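Local coordinates for protein D-alanyl-lipoteichoic acid synthetase (Streptococcus pneumoniae, PDB 3BMA) that probably takes part in the D-alanylation of lipoteichoic acid during cell wall biogenesis, as a membrane-associated member of the DltD family, at residues C[100-104]-C[367-372]; C[139-144]-C[166-170]; C[244-248]-C[346-350]; C[269-273]-C[389-393]. The protein carries 1 engineered substitution. All coordinates share one frame. Numbering follows the deposited sequence.

Interaction 1: residues C[100-104]-C[367-372]; sequences KQVVY and FLSNPT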
loop_
_atom_site.group_PDB
_atom_site.type_symbol
_atom_site.label_atom_id
_atom_site.label_comp_id
_atom_site.label_asym_id
_atom_site.label_seq_id
_atom_site.Cartn_x
_atom_site.Cartn_y
_atom_site.Cartn_z
ATOM N N LYS C 100 -24.515 24.700 -11.207
ATOM C CA LYS C 100 -24.716 25.925 -10.442
ATOM C C LYS C 100 -24.330 27.209 -11.170
ATOM O O LYS C 100 -23.649 27.179 -12.185
ATOM C CB LYS C 100 -24.025 25.820 -9.079
ATOM C CG LYS C 100 -25.017 25.589 -7.954
ATOM C CD LYS C 100 -24.608 24.461 -7.039
ATOM C CE LYS C 100 -25.776 24.057 -6.151
ATOM N NZ LYS C 100 -25.492 22.811 -5.390
ATOM N N GLN C 101 -24.803 28.338 -10.655
ATOM C CA GLN C 101 -24.437 29.634 -11.211
ATOM C C GLN C 101 -23.238 30.218 -10.471
ATOM O O GLN C 101 -23.155 30.122 -9.242
ATOM C CB GLN C 101 -25.618 30.604 -11.152
ATOM C CG GLN C 101 -26.734 30.299 -12.140
ATOM C CD GLN C 101 -27.830 31.353 -12.124
ATOM O OE1 GLN C 101 -28.274 31.792 -11.062
ATOM N NE2 GLN C 101 -28.272 31.760 -13.306
ATOM N N VAL C 102 -22.304 30.800 -11.225
ATOM C CA VAL C 102 -21.165 31.530 -10.646
ATOM C C VAL C 102 -20.967 32.917 -11.295
ATOM O O VAL C 102 -21.531 33.205 -12.356
ATOM C CB VAL C 102 -19.822 30.721 -10.711
ATOM C CG1 VAL C 102 -19.975 29.293 -10.166
ATOM C CG2 VAL C 102 -19.255 30.695 -12.114
ATOM N N VAL C 103 -20.179 33.765 -10.631
ATOM C CA VAL C 103 -19.702 35.031 -11.197
ATOM C C VAL C 103 -18.191 34.914 -11.390
ATOM O O VAL C 103 -17.469 34.566 -10.458
ATOM C CB VAL C 103 -20.019 36.238 -10.270
ATOM C CG1 VAL C 103 -19.356 37.517 -10.783
ATOM C CG2 VAL C 103 -21.510 36.435 -10.144
ATOM N N TYR C 104 -17.721 35.187 -12.602
ATOM C CA TYR C 104 -16.298 35.107 -12.903
ATOM C C TYR C 104 -15.806 36.396 -13.554
ATOM O O TYR C 104 -16.127 36.676 -14.704
ATOM C CB TYR C 104 -16.014 33.896 -13.800
ATOM C CG TYR C 104 -14.559 33.495 -13.847
ATOM C CD1 TYR C 104 -14.033 32.619 -12.900
ATOM C CD2 TYR C 104 -13.709 33.986 -14.835
ATOM C CE1 TYR C 104 -12.700 32.250 -12.926
ATOM C CE2 TYR C 104 -12.371 33.623 -14.870
ATOM C CZ TYR C 104 -11.877 32.751 -13.914
ATOM O OH TYR C 104 -10.556 32.390 -13.938
ATOM N N PHE C 367 -29.785 37.843 -13.171
ATOM C CA PHE C 367 -29.247 36.549 -13.599
ATOM C C PHE C 367 -29.264 35.518 -12.466
ATOM O O PHE C 367 -29.697 34.381 -12.661
ATOM C CB PHE C 367 -27.826 36.732 -14.152
ATOM C CG PHE C 367 -27.119 35.443 -14.480
ATOM C CD1 PHE C 367 -27.472 34.703 -15.602
ATOM C CD2 PHE C 367 -26.079 34.981 -13.678
ATOM C CE1 PHE C 367 -26.810 33.517 -15.910
ATOM C CE2 PHE C 367 -25.418 33.797 -13.977
ATOM C CZ PHE C 367 -25.780 33.066 -15.095
ATOM N N LEU C 368 -28.800 35.926 -11.286
ATOM C CA LEU C 368 -28.723 35.029 -10.134
ATOM C C LEU C 368 -30.064 34.838 -9.423
ATOM O O LEU C 368 -30.306 33.778 -8.840
ATOM C CB LEU C 368 -27.662 35.504 -9.135
ATOM C CG LEU C 368 -26.184 35.579 -9.550
ATOM C CD1 LEU C 368 -25.355 36.075 -8.383
ATOM C CD2 LEU C 368 -25.648 34.245 -10.042
ATOM N N SER C 369 -30.927 35.856 -9.465
ATOM C CA SER C 369 -32.267 35.778 -8.854
ATOM C C SER C 369 -33.196 34.829 -9.602
ATOM O O SER C 369 -34.138 34.287 -9.018
ATOM C CB SER C 369 -32.920 37.157 -8.769
ATOM O OG SER C 369 -32.100 38.061 -8.052
ATOM N N ASN C 370 -32.927 34.642 -10.893
ATOM C CA ASN C 370 -33.679 33.722 -11.737
ATOM C C ASN C 370 -32.756 32.647 -12.303
ATOM O O ASN C 370 -32.323 32.754 -13.449
ATOM C CB ASN C 370 -34.358 34.483 -12.878
ATOM C CG ASN C 370 -35.265 35.590 -12.384
ATOM O OD1 ASN C 370 -36.408 35.344 -11.994
ATOM N ND2 ASN C 370 -34.765 36.823 -12.415
ATOM N N PRO C 371 -32.459 31.603 -11.502
ATOM C CA PRO C 371 -31.459 30.606 -11.877
ATOM C C PRO C 371 -31.918 29.725 -13.034
ATOM O O PRO C 371 -32.991 29.124 -12.974
ATOM C CB PRO C 371 -31.294 29.765 -10.597
ATOM C CG PRO C 371 -31.966 30.540 -9.515
ATOM C CD PRO C 371 -33.060 31.287 -10.196
ATOM N N THR C 372 -31.106 29.681 -14.084
ATOM C CA THR C 372 -31.360 28.828 -15.240
ATOM C C THR C 372 -30.167 27.892 -15.441
ATOM O O THR C 372 -29.028 28.294 -15.191
ATOM C CB THR C 372 -31.618 29.661 -16.524
ATOM O OG1 THR C 372 -30.665 30.727 -16.616
ATOM C CG2 THR C 372 -33.020 30.247 -16.507
#
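Gln101 is the centre of this contact. It points toward the end of the helix that includes Phe367 to Ser369, and it has by far the largest area covered here. Its extended side chain reaches the last turn of that helix. There NE2 of Gln101 donates a hydrogen bond to the backbone O of Phe367 at 3.1 Å. The same NE2 lies over one face of the Phe367 ring, 3.3 Å from CZ of Phe367. The carboxamide oxygen faces the chain just after this: OE1 of Gln101 is 3.4 Å from CA of Leu368 and 3.5 Å from CA of Pro371. That oxygen accepts from Arg42. Arg42 also donates to the backbone O of Leu368, so one arginine serves both segments. The strand 101-105 is the middle one of a five-stranded parallel sheet, consistent with the alpha/beta fold of the SGNH hydrolase clan. Helix 355-369 ends beside the start of this strand. Leu368 is the second largest contributor. Its CD1 meets CG2 of Val103 at 4.2 Å, an apolar contact, and its side chain also touches Phe46 on strand 43-47. Phe367 leans to the other neighbouring strand, 291-296, where its ring touches Asn291 and Ile293. The edge of the ring comes to 4.3 Å, from CE2 of Phe367 to the backbone O of Val102.

Interaction 2: residues C[139-144]-C[166-170]; sequences GDQASQ and LASKE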
loop_
_atom_site.group_PDB
_atom_site.type_symbol
_atom_site.label_atom_id
_atom_site.label_comp_id
_atom_site.label_asym_id
_atom_site.label_seq_id
_atom_site.Cartn_x
_atom_site.Cartn_y
_atom_site.Cartn_z
ATOM N N GLY C 139 -6.998 12.882 -17.472
ATOM C CA GLY C 139 -5.966 12.498 -18.441
ATOM C C GLY C 139 -6.049 13.211 -19.783
ATOM O O GLY C 139 -5.386 12.821 -20.752
ATOM N N ASP C 140 -6.853 14.269 -19.835
ATOM C CA ASP C 140 -7.092 15.014 -21.067
ATOM C C ASP C 140 -6.053 16.120 -21.311
ATOM O O ASP C 140 -4.964 16.103 -20.731
ATOM C CB ASP C 140 -8.521 15.581 -21.065
ATOM C CG ASP C 140 -8.832 16.431 -19.831
ATOM O OD1 ASP C 140 -7.935 16.682 -18.992
ATOM O OD2 ASP C 140 -9.998 16.851 -19.705
ATOM N N GLN C 141 -6.404 17.073 -22.172
ATOM C CA GLN C 141 -5.553 18.219 -22.488
ATOM C C GLN C 141 -5.521 19.225 -21.335
ATOM O O GLN C 141 -4.522 19.912 -21.134
ATOM C CB GLN C 141 -6.038 18.891 -23.777
ATOM C CG GLN C 141 -5.071 19.902 -24.405
ATOM C CD GLN C 141 -3.779 19.277 -24.905
ATOM O OE1 GLN C 141 -3.774 18.166 -25.442
ATOM N NE2 GLN C 141 -2.674 19.997 -24.737
ATOM N N ALA C 142 -6.619 19.306 -20.586
ATOM C CA ALA C 142 -6.690 20.154 -19.398
ATOM C C ALA C 142 -5.721 19.692 -18.304
ATOM O O ALA C 142 -5.086 20.517 -17.652
ATOM C CB ALA C 142 -8.116 20.213 -18.868
ATOM N N SER C 143 -5.601 18.376 -18.126
ATOM C CA SER C 143 -4.697 17.800 -17.128
ATOM C C SER C 143 -3.236 17.942 -17.540
ATOM O O SER C 143 -2.378 18.193 -16.700
ATOM C CB SER C 143 -5.029 16.326 -16.873
ATOM O OG SER C 143 -4.329 15.465 -17.760
ATOM N N GLN C 144 -2.969 17.776 -18.834
ATOM C CA GLN C 144 -1.620 17.887 -19.382
ATOM C C GLN C 144 -1.105 19.326 -19.335
ATOM O O GLN C 144 0.064 19.559 -19.024
ATOM C CB GLN C 144 -1.583 17.341 -20.816
ATOM C CG GLN C 144 -0.183 17.208 -21.429
ATOM C CD GLN C 144 0.247 18.430 -22.225
ATOM O OE1 GLN C 144 -0.501 18.938 -23.063
ATOM N NE2 GLN C 144 1.462 18.902 -21.971
ATOM N N LEU C 166 1.780 13.423 -15.958
ATOM C CA LEU C 166 0.636 14.131 -16.523
ATOM C C LEU C 166 1.051 15.149 -17.582
ATOM O O LEU C 166 0.378 15.288 -18.602
ATOM C CB LEU C 166 -0.178 14.814 -15.422
ATOM C CG LEU C 166 -0.973 13.940 -14.451
ATOM C CD1 LEU C 166 -1.833 14.823 -13.570
ATOM C CD2 LEU C 166 -1.841 12.943 -15.193
ATOM N N ALA C 167 2.166 15.836 -17.337
ATOM C CA ALA C 167 2.711 16.825 -18.268
ATOM C C ALA C 167 3.210 16.203 -19.575
ATOM O O ALA C 167 3.117 16.824 -20.632
ATOM C CB ALA C 167 3.826 17.613 -17.602
ATOM N N SER C 168 3.725 14.978 -19.497
ATOM C CA SER C 168 4.290 14.288 -20.657
ATOM C C SER C 168 3.299 13.369 -21.377
ATOM O O SER C 168 3.714 12.530 -22.182
ATOM C CB SER C 168 5.527 13.488 -20.241
ATOM O OG SER C 168 6.545 14.342 -19.756
ATOM N N LYS C 169 2.005 13.534 -21.084
ATOM C CA LYS C 169 0.912 12.689 -21.612
ATOM C C LYS C 169 1.025 11.191 -21.265
ATOM O O LYS C 169 0.370 10.351 -21.890
ATOM C CB LYS C 169 0.720 12.880 -23.131
ATOM C CG LYS C 169 -0.039 14.136 -23.545
ATOM C CD LYS C 169 -1.552 13.927 -23.520
ATOM C CE LYS C 169 -2.282 15.101 -24.160
ATOM N NZ LYS C 169 -3.750 14.867 -24.247
ATOM N N GLU C 170 1.850 10.869 -20.270
ATOM C CA GLU C 170 2.031 9.494 -19.822
ATOM C C GLU C 170 0.877 9.073 -18.933
ATOM O O GLU C 170 0.335 9.880 -18.170
ATOM C CB GLU C 170 3.340 9.336 -19.051
ATOM C CG GLU C 170 4.599 9.373 -19.899
ATOM C CD GLU C 170 5.862 9.303 -19.060
ATOM O OE1 GLU C 170 5.914 8.484 -18.114
ATOM O OE2 GLU C 170 6.805 10.066 -19.345
#
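This contact closes the open end of an antiparallel helical hairpin: the first turn of helix 141-153 lies beside the last turn of helix 160-167 and the turn that follows it. The closest backbones are at Gln144 and Ala167, with CA atoms 4.6 Å apart. Gln144 makes the main link: its NE2 donates a hydrogen bond to the backbone O of Ala167 at 3.0 Å. That carbonyl lies at the end of its helix. A CA-H...O contact supports it, with CA of Gln144 3.4 Å from O of Leu166. After the helix the chain turns through Lys169, which has positive phi. The long lysine side chain then runs back over the first helix. CG of Lys169 packs on CG of Gln144 at 3.7 Å, and NZ of Lys169 comes within 3.5 Å of OE1 of Gln141. The start of helix 141-153 is capped by Asp140, whose OD1 accepts from N of Ser143 at 3.0 Å. The other carboxylate oxygen of Asp140 forms a salt bridge with Lys287 of helix 274-287. Leu166 packs on Phe133 and Leu134 of helix 127-136. Ala167 rests on Ala147, Thr148 and Leu151 further along helix 141-153.

Interaction 3: residues C[244-248]-C[346-350]; sequences MENYF and MKDTI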
loop_
_atom_site.group_PDB
_atom_site.type_symbol
_atom_site.label_atom_id
_atom_site.label_comp_id
_atom_site.label_asym_id
_atom_site.label_seq_id
_atom_site.Cartn_x
_atom_site.Cartn_y
_atom_site.Cartn_z
ATOM N N MET C 244 -9.927 58.896 -8.813
ATOM C CA MET C 244 -9.513 57.773 -7.970
ATOM C C MET C 244 -9.748 58.043 -6.491
ATOM O O MET C 244 -9.870 59.197 -6.081
ATOM C CB MET C 244 -8.042 57.446 -8.195
ATOM C CG MET C 244 -7.726 56.976 -9.589
ATOM S SD MET C 244 -5.955 56.829 -9.788
ATOM C CE MET C 244 -5.821 56.811 -11.563
ATOM N N GLU C 245 -9.794 56.968 -5.704
ATOM C CA GLU C 245 -9.969 57.044 -4.252
ATOM C C GLU C 245 -8.783 57.751 -3.594
ATOM O O GLU C 245 -7.652 57.639 -4.071
ATOM C CB GLU C 245 -10.130 55.640 -3.663
ATOM C CG GLU C 245 -10.819 55.604 -2.303
ATOM C CD GLU C 245 -10.201 54.601 -1.340
ATOM O OE1 GLU C 245 -9.613 53.592 -1.796
ATOM O OE2 GLU C 245 -10.308 54.825 -0.116
ATOM N N ASN C 246 -9.059 58.479 -2.510
ATOM C CA ASN C 246 -8.049 59.246 -1.774
ATOM C C ASN C 246 -6.894 58.402 -1.243
ATOM O O ASN C 246 -5.728 58.789 -1.360
ATOM C CB ASN C 246 -8.699 60.009 -0.613
ATOM C CG ASN C 246 -9.580 61.157 -1.079
ATOM O OD1 ASN C 246 -9.479 61.621 -2.218
ATOM N ND2 ASN C 246 -10.452 61.624 -0.192
ATOM N N TYR C 247 -7.238 57.247 -0.677
ATOM C CA TYR C 247 -6.277 56.334 -0.067
ATOM C C TYR C 247 -5.365 55.692 -1.113
ATOM O O TYR C 247 -4.160 55.570 -0.894
ATOM C CB TYR C 247 -7.027 55.251 0.710
ATOM C CG TYR C 247 -6.592 55.086 2.149
ATOM C CD1 TYR C 247 -7.129 55.895 3.156
ATOM C CD2 TYR C 247 -5.664 54.110 2.510
ATOM C CE1 TYR C 247 -6.740 55.743 4.487
ATOM C CE2 TYR C 247 -5.266 53.950 3.838
ATOM C CZ TYR C 247 -5.808 54.768 4.821
ATOM O OH TYR C 247 -5.418 54.612 6.134
ATOM N N PHE C 248 -5.944 55.300 -2.249
ATOM C CA PHE C 248 -5.198 54.659 -3.336
ATOM C C PHE C 248 -4.263 55.621 -4.072
ATOM O O PHE C 248 -3.138 55.250 -4.421
ATOM C CB PHE C 248 -6.148 53.988 -4.338
ATOM C CG PHE C 248 -5.440 53.285 -5.468
ATOM C CD1 PHE C 248 -4.978 51.983 -5.308
ATOM C CD2 PHE C 248 -5.227 53.925 -6.690
ATOM C CE1 PHE C 248 -4.317 51.329 -6.343
ATOM C CE2 PHE C 248 -4.568 53.277 -7.732
ATOM C CZ PHE C 248 -4.111 51.979 -7.557
ATOM N N MET C 346 -15.342 53.697 -11.265
ATOM C CA MET C 346 -14.089 53.076 -10.896
ATOM C C MET C 346 -13.708 53.459 -9.470
ATOM O O MET C 346 -13.918 54.603 -9.046
ATOM C CB MET C 346 -13.012 53.547 -11.868
ATOM C CG MET C 346 -12.068 52.472 -12.364
ATOM S SD MET C 346 -12.605 51.685 -13.887
ATOM C CE MET C 346 -13.451 50.262 -13.205
ATOM N N LYS C 347 -13.164 52.497 -8.729
ATOM C CA LYS C 347 -12.654 52.746 -7.379
ATOM C C LYS C 347 -11.198 53.213 -7.448
ATOM O O LYS C 347 -10.788 54.115 -6.713
ATOM C CB LYS C 347 -12.795 51.490 -6.505
ATOM C CG LYS C 347 -12.233 51.613 -5.084
ATOM C CD LYS C 347 -13.111 52.469 -4.164
ATOM C CE LYS C 347 -13.941 51.615 -3.209
ATOM N NZ LYS C 347 -15.005 50.846 -3.901
ATOM N N ASP C 348 -10.426 52.595 -8.339
ATOM C CA ASP C 348 -9.032 52.972 -8.560
ATOM C C ASP C 348 -8.659 52.950 -10.052
ATOM O O ASP C 348 -9.389 53.487 -10.880
ATOM C CB ASP C 348 -8.080 52.123 -7.697
ATOM C CG ASP C 348 -8.385 50.630 -7.742
ATOM O OD1 ASP C 348 -8.434 50.049 -8.850
ATOM O OD2 ASP C 348 -8.548 50.032 -6.653
ATOM N N THR C 349 -7.525 52.345 -10.385
ATOM C CA THR C 349 -7.066 52.273 -11.769
ATOM C C THR C 349 -7.737 51.145 -12.565
ATOM O O THR C 349 -7.967 51.279 -13.771
ATOM C CB THR C 349 -5.510 52.155 -11.858
ATOM O OG1 THR C 349 -5.118 51.874 -13.204
ATOM C CG2 THR C 349 -4.973 51.045 -10.958
ATOM N N ILE C 350 -8.049 50.040 -11.889
ATOM C CA ILE C 350 -8.463 48.810 -12.566
ATOM C C ILE C 350 -9.695 48.129 -11.962
ATOM O O ILE C 350 -10.281 47.241 -12.589
ATOM C CB ILE C 350 -7.297 47.778 -12.647
ATOM C CG1 ILE C 350 -6.625 47.604 -11.277
ATOM C CG2 ILE C 350 -6.290 48.177 -13.739
ATOM C CD1 ILE C 350 -5.699 46.407 -11.181
#
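An aspartate methylene sits squarely on an aromatic ring here. CB of Asp348 is 3.5 Å from the centroid of the Phe248 ring and only 12° off its normal, a CH-pi contact over the face. CG2 of Thr349 also approaches the ring, 3.6 Å from CZ of Phe248. A single hydrogen bond joins the backbones: N of Glu245 donates to O of Lys347 at 3.2 Å. Glu245 is the N-cap of helix 246-253. The carboxylate of Asp348 turns to its own loop. Its OD1 accepts from N of Ile350 at 3.1 Å, an Asx turn, and also from N of His351. Asp348 and His351 have the spacing of the Asp-x-x-His motif of SGNH hydrolases, so this loop is probably part of the active site. Lys347 forms a salt bridge with Asp56 and a cation-pi contact with Trp354. The contact joins the start of helix 246-253 to the loop between strand 333-335 and helix 355-369, with Trp303 of helix 301-307 touching Met244 and Thr349.

Interaction 4: residues C[269-273]-C[389-393]; sequences YLKSP and ATYDG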
loop_
_atom_site.group_PDB
_atom_site.type_symbol
_atom_site.label_atom_id
_atom_site.label_comp_id
_atom_site.label_asym_id
_atom_site.label_seq_id
_atom_site.Cartn_x
_atom_site.Cartn_y
_atom_site.Cartn_z
ATOM N N TYR C 269 -2.153 43.624 -24.348
ATOM C CA TYR C 269 -2.701 42.460 -23.662
ATOM C C TYR C 269 -3.161 41.379 -24.631
ATOM O O TYR C 269 -3.917 40.478 -24.258
ATOM C CB TYR C 269 -3.847 42.856 -22.718
ATOM C CG TYR C 269 -3.482 43.892 -21.678
ATOM C CD1 TYR C 269 -4.332 44.965 -21.414
ATOM C CD2 TYR C 269 -2.290 43.800 -20.955
ATOM C CE1 TYR C 269 -4.007 45.920 -20.458
ATOM C CE2 TYR C 269 -1.955 44.750 -20.000
ATOM C CZ TYR C 269 -2.820 45.806 -19.759
ATOM O OH TYR C 269 -2.498 46.748 -18.811
ATOM N N LEU C 270 -2.707 41.473 -25.875
ATOM C CA LEU C 270 -3.131 40.541 -26.906
ATOM C C LEU C 270 -2.390 39.220 -26.810
ATOM O O LEU C 270 -2.907 38.181 -27.223
ATOM C CB LEU C 270 -2.959 41.151 -28.297
ATOM C CG LEU C 270 -4.037 42.130 -28.777
ATOM C CD1 LEU C 270 -3.540 42.937 -29.968
ATOM C CD2 LEU C 270 -5.336 41.400 -29.113
ATOM N N LYS C 271 -1.179 39.269 -26.262
ATOM C CA LYS C 271 -0.336 38.086 -26.148
ATOM C C LYS C 271 -0.160 37.726 -24.682
ATOM O O LYS C 271 0.344 38.534 -23.902
ATOM C CB LYS C 271 1.020 38.322 -26.816
ATOM C CG LYS C 271 0.952 38.551 -28.326
ATOM C CD LYS C 271 2.340 38.796 -28.899
ATOM C CE LYS C 271 2.361 38.631 -30.409
ATOM N NZ LYS C 271 3.747 38.623 -30.944
ATOM N N SER C 272 -0.593 36.519 -24.315
ATOM C CA SER C 272 -0.576 36.076 -22.920
ATOM C C SER C 272 -0.745 34.568 -22.759
ATOM O O SER C 272 -1.498 33.948 -23.516
ATOM C CB SER C 272 -1.692 36.761 -22.132
ATOM O OG SER C 272 -1.420 36.703 -20.744
ATOM N N PRO C 273 -0.049 33.975 -21.762
ATOM C CA PRO C 273 -0.355 32.605 -21.321
ATOM C C PRO C 273 -1.691 32.503 -20.564
ATOM O O PRO C 273 -2.230 31.406 -20.415
ATOM C CB PRO C 273 0.824 32.264 -20.400
ATOM C CG PRO C 273 1.309 33.575 -19.903
ATOM C CD PRO C 273 1.101 34.542 -21.026
ATOM N N ALA C 389 -2.443 31.764 -27.792
ATOM C CA ALA C 389 -1.837 32.579 -26.743
ATOM C C ALA C 389 -1.219 33.867 -27.279
ATOM O O ALA C 389 -1.303 34.916 -26.637
ATOM C CB ALA C 389 -0.796 31.767 -25.992
ATOM N N THR C 390 -0.623 33.778 -28.467
ATOM C CA THR C 390 0.099 34.898 -29.067
ATOM C C THR C 390 -0.594 35.491 -30.303
ATOM O O THR C 390 0.026 36.243 -31.059
ATOM C CB THR C 390 1.537 34.481 -29.441
ATOM O OG1 THR C 390 1.492 33.347 -30.316
ATOM C CG2 THR C 390 2.341 34.125 -28.199
ATOM N N TYR C 391 -1.874 35.167 -30.497
ATOM C CA TYR C 391 -2.617 35.575 -31.695
ATOM C C TYR C 391 -2.956 37.068 -31.740
ATOM O O TYR C 391 -3.631 37.593 -30.850
ATOM C CB TYR C 391 -3.884 34.731 -31.866
ATOM C CG TYR C 391 -4.563 34.916 -33.206
ATOM C CD1 TYR C 391 -4.002 34.390 -34.373
ATOM C CD2 TYR C 391 -5.766 35.614 -33.309
ATOM C CE1 TYR C 391 -4.620 34.560 -35.608
ATOM C CE2 TYR C 391 -6.393 35.788 -34.539
ATOM C CZ TYR C 391 -5.814 35.257 -35.683
ATOM O OH TYR C 391 -6.429 35.422 -36.901
ATOM N N ASP C 392 -2.491 37.724 -32.805
ATOM C CA ASP C 392 -2.595 39.175 -32.993
ATOM C C ASP C 392 -3.842 39.608 -33.754
ATOM O O ASP C 392 -4.572 40.496 -33.307
ATOM C CB ASP C 392 -1.393 39.685 -33.795
ATOM C CG ASP C 392 -0.110 39.658 -33.013
ATOM O OD1 ASP C 392 0.000 40.421 -32.032
ATOM O OD2 ASP C 392 0.796 38.890 -33.404
ATOM N N GLY C 393 -4.058 38.982 -34.910
ATOM C CA GLY C 393 -4.923 39.522 -35.957
ATOM C C GLY C 393 -6.421 39.412 -35.775
ATOM O O GLY C 393 -6.929 39.392 -34.650
#
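One backbone hydrogen bond joins these two loops: N of Ser272 donates to O of Ala389 at 2.9 Å, almost straight at 166°. The same oxygen takes a CA-H...O contact from CA of Lys271 at 3.4 Å. Two other carbonyls face each other, O of Leu270 and O of Tyr391, 3.7 Å apart. Both accept from NZ of Lys320 on helix 311-326, which therefore bridges the segments. Lys271 lies along the second loop, with its CE 3.4 Å from O of Thr390. Its NZ makes a long salt bridge of 3.9 Å to OD2 of Asp392. The hydroxyls find partners outside the contact: Thr390 with O of Lys386, Tyr391 with O of Asp394, and Ser272 with O of Ser112. OG of Ser272 also accepts from N of Glu274. This last bond closes an ST turn that caps the start of helix 274-287, set against the chain leaving the C-terminal end of helix 386-389.

Overall arrangement
From the N terminus, the chain first opens interaction 1 at the middle strand of the sheet. Interaction 2 opens and closes soon after, a short local loop that pairs two successive helices. Residues 244-248 then open interaction 3, and 269-273 open interaction 4. Residues 346-350 close interaction 3, 367-372 close interaction 1, and 389-393 close interaction 4. Interactions 2 and 3 thus lie within the span of interaction 1, while interaction 4 crosses both 1 and 3. Interactions 2 and 3 are on opposite sides of the chain's centre, 42 Å between centres. None of the four touch. Together they tie the sheet, outer helices and C-terminal tail.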